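Local coordinates for 3-oxoacyl-[acyl-carrier-protein] synthase, mitochondrial (PDB 2IX4) that catalyses the condensation steps of mitochondrial fatty acid synthesis, adding two carbons from malonyl-ACP to a growing acyl chain, and works as a homodimer, at residues M42-D46 against V131-Q135; I124-I130 against F149-V155; M157-H161 against P171-A175; G205-I210 against I248-S252. Numbering follows the deposited sequence.

Contact 1: residues M42-D46 against V131-Q135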
loop_
_atom_site.group_PDB
_atom_site.type_symbol
_atom_site.label_atom_id
_atom_site.label_comp_id
_atom_site.label_asym_id
_atom_site.label_seq_id
_atom_site.Cartn_x
_atom_site.Cartn_y
_atom_site.Cartn_z
ATOM N N MET A 42 25.159 -5.765 4.236
ATOM C CA MET A 42 25.445 -6.171 5.613
ATOM C C MET A 42 26.686 -5.493 6.203
ATOM O O MET A 42 27.501 -6.142 6.857
ATOM C CB MET A 42 25.577 -7.696 5.696
ATOM C CG MET A 42 24.258 -8.443 5.578
ATOM S SD MET A 42 24.462 -10.232 5.446
ATOM C CE MET A 42 25.258 -10.630 7.001
ATOM N N LYS A 43 26.812 -4.183 5.992
ATOM C CA LYS A 43 27.970 -3.424 6.490
ATOM C C LYS A 43 28.144 -3.487 8.015
ATOM O O LYS A 43 29.257 -3.349 8.517
ATOM C CB LYS A 43 27.929 -1.964 6.008
ATOM C CG LYS A 43 26.815 -1.114 6.605
ATOM C CD LYS A 43 26.767 0.267 5.958
ATOM C CE LYS A 43 25.766 1.174 6.654
ATOM N NZ LYS A 43 24.376 0.659 6.524
ATOM N N SER A 44 27.042 -3.705 8.736
ATOM C CA SER A 44 27.063 -3.771 10.202
ATOM C C SER A 44 27.418 -5.158 10.751
ATOM O O SER A 44 27.487 -5.346 11.969
ATOM C CB SER A 44 25.722 -3.301 10.779
ATOM O OG SER A 44 24.678 -4.208 10.461
ATOM N N PHE A 45 27.638 -6.119 9.857
ATOM C CA PHE A 45 28.017 -7.477 10.255
ATOM C C PHE A 45 29.497 -7.736 9.976
ATOM O O PHE A 45 30.090 -7.094 9.106
ATOM C CB PHE A 45 27.159 -8.510 9.521
ATOM C CG PHE A 45 25.709 -8.500 9.924
ATOM C CD1 PHE A 45 24.804 -7.643 9.300
ATOM C CD2 PHE A 45 25.243 -9.365 10.913
ATOM C CE1 PHE A 45 23.455 -7.636 9.664
ATOM C CE2 PHE A 45 23.896 -9.366 11.284
ATOM C CZ PHE A 45 23.002 -8.497 10.658
ATOM N N ASP A 46 30.091 -8.678 10.708
ATOM C CA ASP A 46 31.492 -9.037 10.469
ATOM C C ASP A 46 31.654 -9.861 9.185
ATOM O O ASP A 46 30.675 -10.388 8.651
ATOM C CB ASP A 46 32.129 -9.717 11.695
ATOM C CG ASP A 46 31.507 -11.068 12.029
ATOM O OD1 ASP A 46 30.951 -11.734 11.136
ATOM O OD2 ASP A 46 31.604 -11.481 13.205
ATOM N N VAL A 131 16.802 -5.373 9.319
ATOM C CA VAL A 131 17.835 -6.347 9.687
ATOM C C VAL A 131 18.884 -5.715 10.613
ATOM O O VAL A 131 19.268 -6.312 11.627
ATOM C CB VAL A 131 18.497 -6.987 8.427
ATOM C CG1 VAL A 131 19.796 -7.705 8.780
ATOM C CG2 VAL A 131 17.527 -7.957 7.756
ATOM N N GLU A 132 19.325 -4.507 10.268
ATOM C CA GLU A 132 20.278 -3.761 11.099
ATOM C C GLU A 132 19.725 -3.490 12.501
ATOM O O GLU A 132 20.442 -3.623 13.494
ATOM C CB GLU A 132 20.690 -2.448 10.425
ATOM C CG GLU A 132 21.636 -2.629 9.248
ATOM C CD GLU A 132 22.391 -1.357 8.863
ATOM O OE1 GLU A 132 22.142 -0.286 9.463
ATOM O OE2 GLU A 132 23.241 -1.434 7.949
ATOM N N ALA A 133 18.448 -3.119 12.566
ATOM C CA ALA A 133 17.770 -2.867 13.837
ATOM C C ALA A 133 17.602 -4.146 14.667
ATOM O O ALA A 133 17.796 -4.133 15.883
ATOM C CB ALA A 133 16.425 -2.206 13.591
ATOM N N ALA A 134 17.252 -5.244 13.999
ATOM C CA ALA A 134 17.092 -6.540 14.661
ATOM C C ALA A 134 18.415 -7.058 15.225
ATOM O O ALA A 134 18.436 -7.749 16.250
ATOM C CB ALA A 134 16.485 -7.549 13.707
ATOM N N GLN A 135 19.515 -6.708 14.557
ATOM C CA GLN A 135 20.864 -7.034 15.034
ATOM C C GLN A 135 21.154 -6.365 16.380
ATOM O O GLN A 135 21.843 -6.937 17.227
ATOM C CB GLN A 135 21.914 -6.624 13.994
ATOM C CG GLN A 135 23.331 -7.098 14.291
ATOM C CD GLN A 135 24.381 -6.407 13.437
ATOM O OE1 GLN A 135 24.075 -5.490 12.672
ATOM N NE2 GLN A 135 25.628 -6.841 13.568
HETATM O O HOH W 1 24.010 -4.152 7.884
#
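Helix 127-138 meets the loop before helix 47-55 along one face, starting at V131, whose CG1 lies 3.8 Å from F45 CE1, near the plane of the ring and at its edge. One residue on, E132 reaches out to the loop: its OE2 forms a salt bridge with K43 NZ at 2.8 Å, and its CG lies 3.6 Å from S44 OG. A water lies 2.8 Å from E132 OE2 and 2.7 Å from S44 OG and bridges the two. A133 and A134 turn to the second subunit instead, A134 packing on A134 of that subunit. A full turn after V131, the side-chain amide of Q135 makes two hydrogen bonds to S44: NE2 donates to S44 O (2.9 Å) while OE1 accepts from S44 OG (2.6 Å). The same NE2 lies over one face of F45, 3.7 Å from CD2, and also bonds E139. A type I turn from M42 to F45, closed by F45 N to M42 O at 3.0 Å, presents K43 and S44 to the helix. A charge pair and two amide hydrogen bonds beside one apolar contact imply a specific, directional docking of loop on helix at the dimer interface.

Contact 2: residues I124-I130 against F149-V155. With 6NA (hexanoic acid), chain E.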
loop_
_atom_site.group_PDB
_atom_site.type_symbol
_atom_site.label_atom_id
_atom_site.label_comp_id
_atom_site.label_asym_id
_atom_site.label_seq_id
_atom_site.Cartn_x
_atom_site.Cartn_y
_atom_site.Cartn_z
ATOM N N ILE A 124 7.950 -3.711 -0.589
ATOM C CA ILE A 124 8.425 -4.250 0.694
ATOM C C ILE A 124 9.076 -3.193 1.593
ATOM O O ILE A 124 9.035 -3.309 2.817
ATOM C CB ILE A 124 9.407 -5.443 0.521
ATOM C CG1 ILE A 124 9.026 -6.310 -0.684
ATOM C CG2 ILE A 124 9.421 -6.299 1.788
ATOM C CD1 ILE A 124 10.093 -7.326 -1.096
ATOM N N GLY A 125 9.677 -2.172 0.990
ATOM C CA GLY A 125 10.292 -1.092 1.759
ATOM C C GLY A 125 11.786 -1.268 1.924
ATOM O O GLY A 125 12.525 -1.305 0.939
ATOM N N SER A 126 12.233 -1.381 3.173
ATOM C CA SER A 126 13.661 -1.491 3.460
ATOM C C SER A 126 13.963 -2.601 4.466
ATOM O O SER A 126 14.117 -2.347 5.664
ATOM C CB SER A 126 14.213 -0.144 3.934
ATOM O OG SER A 126 15.629 -0.160 3.957
ATOM N N ILE A 127 14.046 -3.832 3.964
ATOM C CA ILE A 127 14.369 -4.999 4.787
ATOM C C ILE A 127 15.747 -4.884 5.448
ATOM O O ILE A 127 15.914 -5.285 6.599
ATOM C CB ILE A 127 14.253 -6.332 3.989
ATOM C CG1 ILE A 127 12.803 -6.562 3.540
ATOM C CG2 ILE A 127 14.743 -7.516 4.825
ATOM C CD1 ILE A 127 12.536 -7.923 2.893
ATOM N N CYS A 128 16.722 -4.327 4.725
ATOM C CA CYS A 128 18.088 -4.198 5.240
ATOM C C CYS A 128 18.164 -3.302 6.478
ATOM O O CYS A 128 18.976 -3.543 7.376
ATOM C CB CYS A 128 19.048 -3.704 4.152
ATOM S SG CYS A 128 18.717 -2.038 3.538
ATOM N N ASP A 129 17.318 -2.274 6.520
ATOM C CA ASP A 129 17.217 -1.399 7.685
ATOM C C ASP A 129 16.600 -2.111 8.886
ATOM O O ASP A 129 17.010 -1.878 10.024
ATOM C CB ASP A 129 16.422 -0.139 7.346
ATOM C CG ASP A 129 17.245 0.881 6.583
ATOM O OD1 ASP A 129 18.386 1.171 7.006
ATOM O OD2 ASP A 129 16.750 1.403 5.566
ATOM N N ILE A 130 15.619 -2.977 8.630
ATOM C CA ILE A 130 15.002 -3.772 9.695
ATOM C C ILE A 130 15.977 -4.833 10.215
ATOM O O ILE A 130 15.983 -5.144 11.406
ATOM C CB ILE A 130 13.663 -4.416 9.248
ATOM C CG1 ILE A 130 12.702 -3.337 8.735
ATOM C CG2 ILE A 130 13.015 -5.198 10.405
ATOM C CD1 ILE A 130 11.504 -3.871 7.959
ATOM N N PHE A 149 14.238 5.334 12.210
ATOM C CA PHE A 149 14.007 3.945 11.819
ATOM C C PHE A 149 12.619 3.723 11.223
ATOM O O PHE A 149 12.500 3.205 10.111
ATOM C CB PHE A 149 14.262 2.978 12.987
ATOM C CG PHE A 149 13.769 1.574 12.733
ATOM C CD1 PHE A 149 14.405 0.752 11.804
ATOM C CD2 PHE A 149 12.663 1.078 13.419
ATOM C CE1 PHE A 149 13.943 -0.543 11.560
ATOM C CE2 PHE A 149 12.197 -0.217 13.183
ATOM C CZ PHE A 149 12.842 -1.027 12.253
ATOM N N ILE A 150 11.578 4.113 11.961
ATOM C CA ILE A 150 10.193 3.937 11.505
ATOM C C ILE A 150 9.899 4.687 10.191
ATOM O O ILE A 150 9.397 4.076 9.243
ATOM C CB ILE A 150 9.145 4.276 12.619
ATOM C CG1 ILE A 150 9.220 3.265 13.776
ATOM C CG2 ILE A 150 7.724 4.357 12.047
ATOM C CD1 ILE A 150 8.777 1.835 13.431
ATOM N N PRO A 151 10.216 6.000 10.122
ATOM C CA PRO A 151 9.976 6.747 8.881
ATOM C C PRO A 151 10.633 6.161 7.626
ATOM O O PRO A 151 10.072 6.284 6.540
ATOM C CB PRO A 151 10.567 8.128 9.183
ATOM C CG PRO A 151 10.518 8.247 10.648
ATOM C CD PRO A 151 10.769 6.873 11.174
ATOM N N LYS A 152 11.800 5.532 7.760
ATOM C CA LYS A 152 12.509 5.028 6.573
ATOM C C LYS A 152 12.134 3.608 6.123
ATOM O O LYS A 152 12.590 3.156 5.074
ATOM C CB LYS A 152 14.035 5.209 6.692
ATOM C CG LYS A 152 14.757 4.304 7.669
ATOM C CD LYS A 152 16.269 4.511 7.544
ATOM C CE LYS A 152 16.975 4.467 8.897
ATOM N NZ LYS A 152 17.082 3.096 9.500
ATOM N N ILE A 153 11.295 2.921 6.894
ATOM C CA ILE A 153 10.851 1.571 6.519
ATOM C C ILE A 153 9.405 1.505 6.008
ATOM O O ILE A 153 8.975 0.472 5.491
ATOM C CB ILE A 153 11.074 0.525 7.657
ATOM C CG1 ILE A 153 10.182 0.821 8.871
ATOM C CG2 ILE A 153 12.553 0.450 8.034
ATOM C CD1 ILE A 153 9.916 -0.381 9.763
ATOM N N LEU A 154 8.667 2.605 6.140
ATOM C CA LEU A 154 7.261 2.649 5.722
ATOM C C LEU A 154 7.097 2.789 4.204
ATOM O O LEU A 154 7.620 3.726 3.594
ATOM C CB LEU A 154 6.511 3.764 6.457
ATOM C CG LEU A 154 6.376 3.640 7.979
ATOM C CD1 LEU A 154 5.933 4.959 8.582
ATOM C CD2 LEU A 154 5.427 2.508 8.374
ATOM N N VAL A 155 6.344 1.861 3.614
ATOM C CA VAL A 155 6.244 1.726 2.151
ATOM C C VAL A 155 5.511 2.871 1.436
ATOM O O VAL A 155 5.498 2.921 0.201
ATOM C CB VAL A 155 5.631 0.352 1.720
ATOM C CG1 VAL A 155 6.551 -0.797 2.102
ATOM C CG2 VAL A 155 4.260 0.145 2.326
HETATM C CA 6NA E . 2.544 6.013 12.333
HETATM C C 6NA E . 1.272 6.455 11.643
HETATM O O 6NA E . 1.277 7.339 10.799
HETATM C CB 6NA E . 3.460 5.186 11.428
HETATM C CG 6NA E . 2.737 4.253 10.457
HETATM C CD 6NA E . 2.459 2.879 11.051
HETATM C C6 6NA E . 1.499 2.108 10.171
HETATM O O HOH W 2 10.112 -1.817 5.152
HETATM O O HOH W 3 19.769 1.439 9.211
#
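G125 is the striking feature: with a phi of 98°, a CB here would jam against the preceding carbonyl and clash with I153 O. In this thiolase-fold ketosynthase the turn carries the chain from strand 116-122 into helix 127-138, and it packs against the short, weakly bonded helix at about 149-153 and the residues after it. The backbones run close, G125 and V155 having CA atoms 4.9 Å apart, and V155 CG1 lies 3.6 Å from G125 N. A water links I124 O and S126 N to I153 O, accepting from S126 N (2.9 Å) and donating to I124 O (3.0 Å) and I153 O (2.6 Å), so the gap is closed without a direct backbone bond. S126 is the N-cap residue, and its OG donates to D129 OD2 at 2.5 Å. Farther along the helix, I130 CG1 packs 3.9 Å from I153 CG2, while F149 turns its ring edge to D129 O and I130 CA. I130 also meets I130 of the second subunit, placing this corner at the dimer interface. I124 belongs to the hexanoic acid pocket, and L154 CD1 lies 3.8 Å from CG of a second hexanoic acid, which is hydrogen-bonded to F419 of the second subunit. D129 OD1 forms a long salt bridge to K152 NZ, 3.4 Å and weak as a hydrogen bond, reinforced by a water 2.6 Å from D129 OD1 and 3.2 Å from K152 NZ.

Contact 3: residues M157-H161 against P171-A175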
loop_
_atom_site.group_PDB
_atom_site.type_symbol
_atom_site.label_atom_id
_atom_site.label_comp_id
_atom_site.label_asym_id
_atom_site.label_seq_id
_atom_site.Cartn_x
_atom_site.Cartn_y
_atom_site.Cartn_z
ATOM N N MET A 157 6.306 6.095 2.120
ATOM C CA MET A 157 7.133 7.281 2.345
ATOM C C MET A 157 7.722 7.935 1.093
ATOM O O MET A 157 8.118 9.104 1.138
ATOM C CB MET A 157 8.203 7.015 3.407
ATOM C CG MET A 157 7.637 6.920 4.828
ATOM S SD MET A 157 6.664 8.350 5.371
ATOM C CE MET A 157 7.934 9.609 5.479
ATOM N N ALA A 158 7.788 7.194 -0.011
ATOM C CA ALA A 158 8.240 7.773 -1.280
ATOM C C ALA A 158 7.307 8.905 -1.727
ATOM O O ALA A 158 7.772 9.971 -2.135
ATOM C CB ALA A 158 8.366 6.703 -2.359
ATOM N N SER A 159 5.998 8.670 -1.622
ATOM C CA SER A 159 4.983 9.702 -1.865
ATOM C C SER A 159 5.146 10.902 -0.941
ATOM O O SER A 159 5.013 12.045 -1.379
ATOM C CB SER A 159 3.573 9.133 -1.694
ATOM O OG SER A 159 3.287 8.177 -2.690
ATOM N N GLY A 160 5.421 10.632 0.337
ATOM C CA GLY A 160 5.636 11.676 1.332
ATOM C C GLY A 160 6.798 12.588 0.981
ATOM O O GLY A 160 6.666 13.814 1.027
ATOM N N HIS A 161 7.930 11.989 0.617
ATOM C CA HIS A 161 9.139 12.751 0.284
ATOM C C HIS A 161 9.016 13.531 -1.022
ATOM O O HIS A 161 9.542 14.639 -1.134
ATOM C CB HIS A 161 10.357 11.832 0.246
ATOM C CG HIS A 161 10.829 11.408 1.600
ATOM N ND1 HIS A 161 11.894 12.008 2.236
ATOM C CD2 HIS A 161 10.375 10.453 2.446
ATOM C CE1 HIS A 161 12.081 11.433 3.410
ATOM N NE2 HIS A 161 11.171 10.488 3.563
ATOM N N PRO A 171 -3.962 14.570 -3.407
ATOM C CA PRO A 171 -3.933 13.250 -2.769
ATOM C C PRO A 171 -2.508 12.716 -2.576
ATOM O O PRO A 171 -1.723 12.675 -3.527
ATOM C CB PRO A 171 -4.712 12.369 -3.749
ATOM C CG PRO A 171 -5.641 13.301 -4.436
ATOM C CD PRO A 171 -4.917 14.621 -4.530
ATOM N N ASN A 172 -2.190 12.346 -1.336
ATOM C CA ASN A 172 -0.914 11.738 -0.972
ATOM C C ASN A 172 -1.210 10.268 -0.695
ATOM O O ASN A 172 -1.792 9.927 0.337
ATOM C CB ASN A 172 -0.335 12.449 0.262
ATOM C CG ASN A 172 1.017 11.890 0.714
ATOM O OD1 ASN A 172 1.389 10.762 0.394
ATOM N ND2 ASN A 172 1.745 12.686 1.488
ATOM N N HIS A 173 -0.803 9.408 -1.625
ATOM C CA HIS A 173 -1.337 8.050 -1.727
ATOM C C HIS A 173 -0.246 7.023 -2.045
ATOM O O HIS A 173 0.847 7.369 -2.502
ATOM C CB HIS A 173 -2.428 8.044 -2.810
ATOM C CG HIS A 173 -3.143 6.735 -2.968
ATOM N ND1 HIS A 173 -2.887 5.870 -4.011
ATOM C CD2 HIS A 173 -4.127 6.162 -2.238
ATOM C CE1 HIS A 173 -3.673 4.812 -3.907
ATOM N NE2 HIS A 173 -4.435 4.964 -2.840
ATOM N N ALA A 174 -0.543 5.759 -1.772
ATOM C CA ALA A 174 0.272 4.659 -2.252
ATOM C C ALA A 174 -0.596 3.424 -2.304
ATOM O O ALA A 174 -1.309 3.120 -1.347
ATOM C CB ALA A 174 1.479 4.433 -1.351
ATOM N N ALA A 175 -0.565 2.741 -3.441
ATOM C CA ALA A 175 -1.148 1.415 -3.548
ATOM C C ALA A 175 -0.003 0.430 -3.398
ATOM O O ALA A 175 1.053 0.612 -3.999
ATOM C CB ALA A 175 -1.839 1.238 -4.882
#
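This is a small, buried helix-on-strand contact, in which the first turn of helix 157-166 sits against the short, weakly bonded strand at about 172-173 of the thiolase-fold sheet, with 137 Å² buried between the segments. S159 has the largest share. Its CB points toward the strand, and OG donates a 2.6 Å hydrogen bond to H173 O, so a helix side chain ties directly to the strand backbone. The nearest CA atoms, those of S159 and N172, are 6.3 Å apart, and S159 CB lies 3.4 Å from N172 OD1. G160 adds a close approach of backbone to side chain, its CA 4.0 Å from N172 ND2. The CA-to-CB bond of H173 points away from the helix; its NE2 bonds D188 of the second subunit and its ND1 bonds S119. N172 also faces the partner, through its O to T422 of the second subunit. Strand 172-173 runs parallel to strand 116-122, and S159 OG also bonds I120 N there, so this one hydroxyl meets both neighbouring strands. Helix 157-166 is packed in turn on helix 87-102 through M157, A158 and H161, whereas P171 and H173 lie against M192 of helix 181-195.

Contact 4: residues G205-I210 against I248-S252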
loop_
_atom_site.group_PDB
_atom_site.type_symbol
_atom_site.label_atom_id
_atom_site.label_comp_id
_atom_site.label_asym_id
_atom_site.label_seq_id
_atom_site.Cartn_x
_atom_site.Cartn_y
_atom_site.Cartn_z
ATOM N N GLY A 205 6.153 3.461 -9.089
ATOM C CA GLY A 205 6.605 2.422 -8.179
ATOM C C GLY A 205 8.091 2.514 -7.924
ATOM O O GLY A 205 8.842 3.063 -8.735
ATOM N N THR A 206 8.512 1.982 -6.784
ATOM C CA THR A 206 9.923 1.957 -6.428
ATOM C C THR A 206 10.247 0.718 -5.605
ATOM O O THR A 206 9.388 0.191 -4.898
ATOM C CB THR A 206 10.368 3.249 -5.691
ATOM O OG1 THR A 206 11.773 3.182 -5.419
ATOM C CG2 THR A 206 9.597 3.450 -4.381
ATOM N N GLU A 207 11.484 0.248 -5.722
ATOM C CA GLU A 207 11.943 -0.898 -4.949
ATOM C C GLU A 207 13.457 -0.941 -4.890
ATOM O O GLU A 207 14.139 -0.726 -5.891
ATOM C CB GLU A 207 11.419 -2.213 -5.529
ATOM C CG GLU A 207 11.349 -3.350 -4.506
ATOM C CD GLU A 207 10.087 -3.293 -3.667
ATOM O OE1 GLU A 207 9.004 -3.572 -4.216
ATOM O OE2 GLU A 207 10.173 -2.972 -2.461
ATOM N N SER A 208 13.971 -1.206 -3.698
ATOM C CA SER A 208 15.386 -1.457 -3.505
ATOM C C SER A 208 15.501 -2.570 -2.491
ATOM O O SER A 208 15.743 -2.335 -1.307
ATOM C CB SER A 208 16.102 -0.209 -3.015
ATOM O OG SER A 208 17.499 -0.423 -3.032
ATOM N N SER A 209 15.309 -3.790 -2.968
ATOM C CA SER A 209 15.222 -4.941 -2.090
ATOM C C SER A 209 16.266 -6.007 -2.428
ATOM O O SER A 209 16.012 -7.200 -2.276
ATOM C CB SER A 209 13.802 -5.518 -2.137
ATOM O OG SER A 209 13.472 -6.143 -0.910
ATOM N N ILE A 210 17.444 -5.580 -2.886
ATOM C CA ILE A 210 18.553 -6.517 -3.080
ATOM C C ILE A 210 19.446 -6.516 -1.842
ATOM O O ILE A 210 20.287 -5.635 -1.661
ATOM C CB ILE A 210 19.383 -6.254 -4.370
ATOM C CG1 ILE A 210 18.473 -6.179 -5.603
ATOM C CG2 ILE A 210 20.441 -7.357 -4.547
ATOM C CD1 ILE A 210 19.184 -5.766 -6.878
ATOM N N ILE A 248 15.923 -10.917 -9.134
ATOM C CA ILE A 248 15.533 -9.705 -8.416
ATOM C C ILE A 248 16.258 -8.505 -9.012
ATOM O O ILE A 248 17.464 -8.551 -9.244
ATOM C CB ILE A 248 15.819 -9.792 -6.884
ATOM C CG1 ILE A 248 15.019 -10.924 -6.240
ATOM C CG2 ILE A 248 15.451 -8.490 -6.176
ATOM C CD1 ILE A 248 15.288 -11.108 -4.752
ATOM N N GLY A 249 15.501 -7.448 -9.284
ATOM C CA GLY A 249 16.063 -6.187 -9.753
ATOM C C GLY A 249 15.643 -5.059 -8.831
ATOM O O GLY A 249 14.900 -5.277 -7.880
ATOM N N GLU A 250 16.115 -3.849 -9.116
ATOM C CA GLU A 250 15.784 -2.683 -8.300
ATOM C C GLU A 250 15.639 -1.439 -9.172
ATOM O O GLU A 250 16.176 -1.380 -10.278
ATOM C CB GLU A 250 16.868 -2.445 -7.240
ATOM C CG GLU A 250 18.253 -2.190 -7.835
ATOM C CD GLU A 250 19.268 -1.691 -6.828
ATOM O OE1 GLU A 250 18.878 -1.316 -5.700
ATOM O OE2 GLU A 250 20.469 -1.668 -7.171
ATOM N N GLY A 251 14.915 -0.449 -8.662
ATOM C CA GLY A 251 14.814 0.848 -9.332
ATOM C C GLY A 251 13.469 1.501 -9.119
ATOM O O GLY A 251 12.740 1.160 -8.187
ATOM N N SER A 252 13.139 2.443 -9.994
ATOM C CA SER A 252 11.884 3.176 -9.897
ATOM C C SER A 252 11.414 3.640 -11.263
ATOM O O SER A 252 12.223 3.970 -12.132
ATOM C CB SER A 252 12.036 4.393 -8.974
ATOM O OG SER A 252 10.799 5.072 -8.808
HETATM O O HOH W 4 14.350 -4.742 -5.405
#
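I210 buries more surface here than any other residue: its CG1 packs 3.8 Å from I248 CG2, and its CD1 lies 3.8 Å from E250 CG. E250 comes next. Its CB rests 3.5 Å from E207 O, while its carboxylate bonds Y91 through OE1 and V65 N through OE2. A water joins the two backbones where they have separated, accepting from S209 N at 2.8 Å and donating to G249 O at 2.6 Å. Beyond it begins the antiparallel pairing of strands 200-207 and 251-259 in the mixed sheet of the thiolase fold. E207 and G251 form the hydrogen-bonded pair, E207 N to G251 O and G251 N to E207 O both measuring 2.9 Å; T206 and S252 follow as a non-hydrogen-bonded pair with CA atoms 4.2 Å apart. E207, third in buried area, sends its carboxylate away from G251 to G362 N and I124 N, and it lines the hexanoic acid pocket. On the T206 side, S252 OG donates to G205 O at 2.8 Å.

Overall arrangement
The centre of contact 4 is about 8 Å from the centre of the chain, that of contact 1 about 28 Å. Contact 4 combines antiparallel strand pairing with apolar packing of I210; contact 1, only partly buried, relies on a salt bridge and side-chain amide hydrogen bonds. Both contacts 1 and 2 use helix 127-138. Contact 2 is buried and mixes apolar packing with water bridges and one long salt bridge. It joins contact 4 through I124 N and E207 OE2, a probable 3.0 Å hydrogen bond between two pocket residues. Contact 3, small and buried, is held by one serine hydrogen bond to a strand carbonyl and reaches the same sheet as contact 4. The second subunit touches contacts 1, 2 and 3 but not 4.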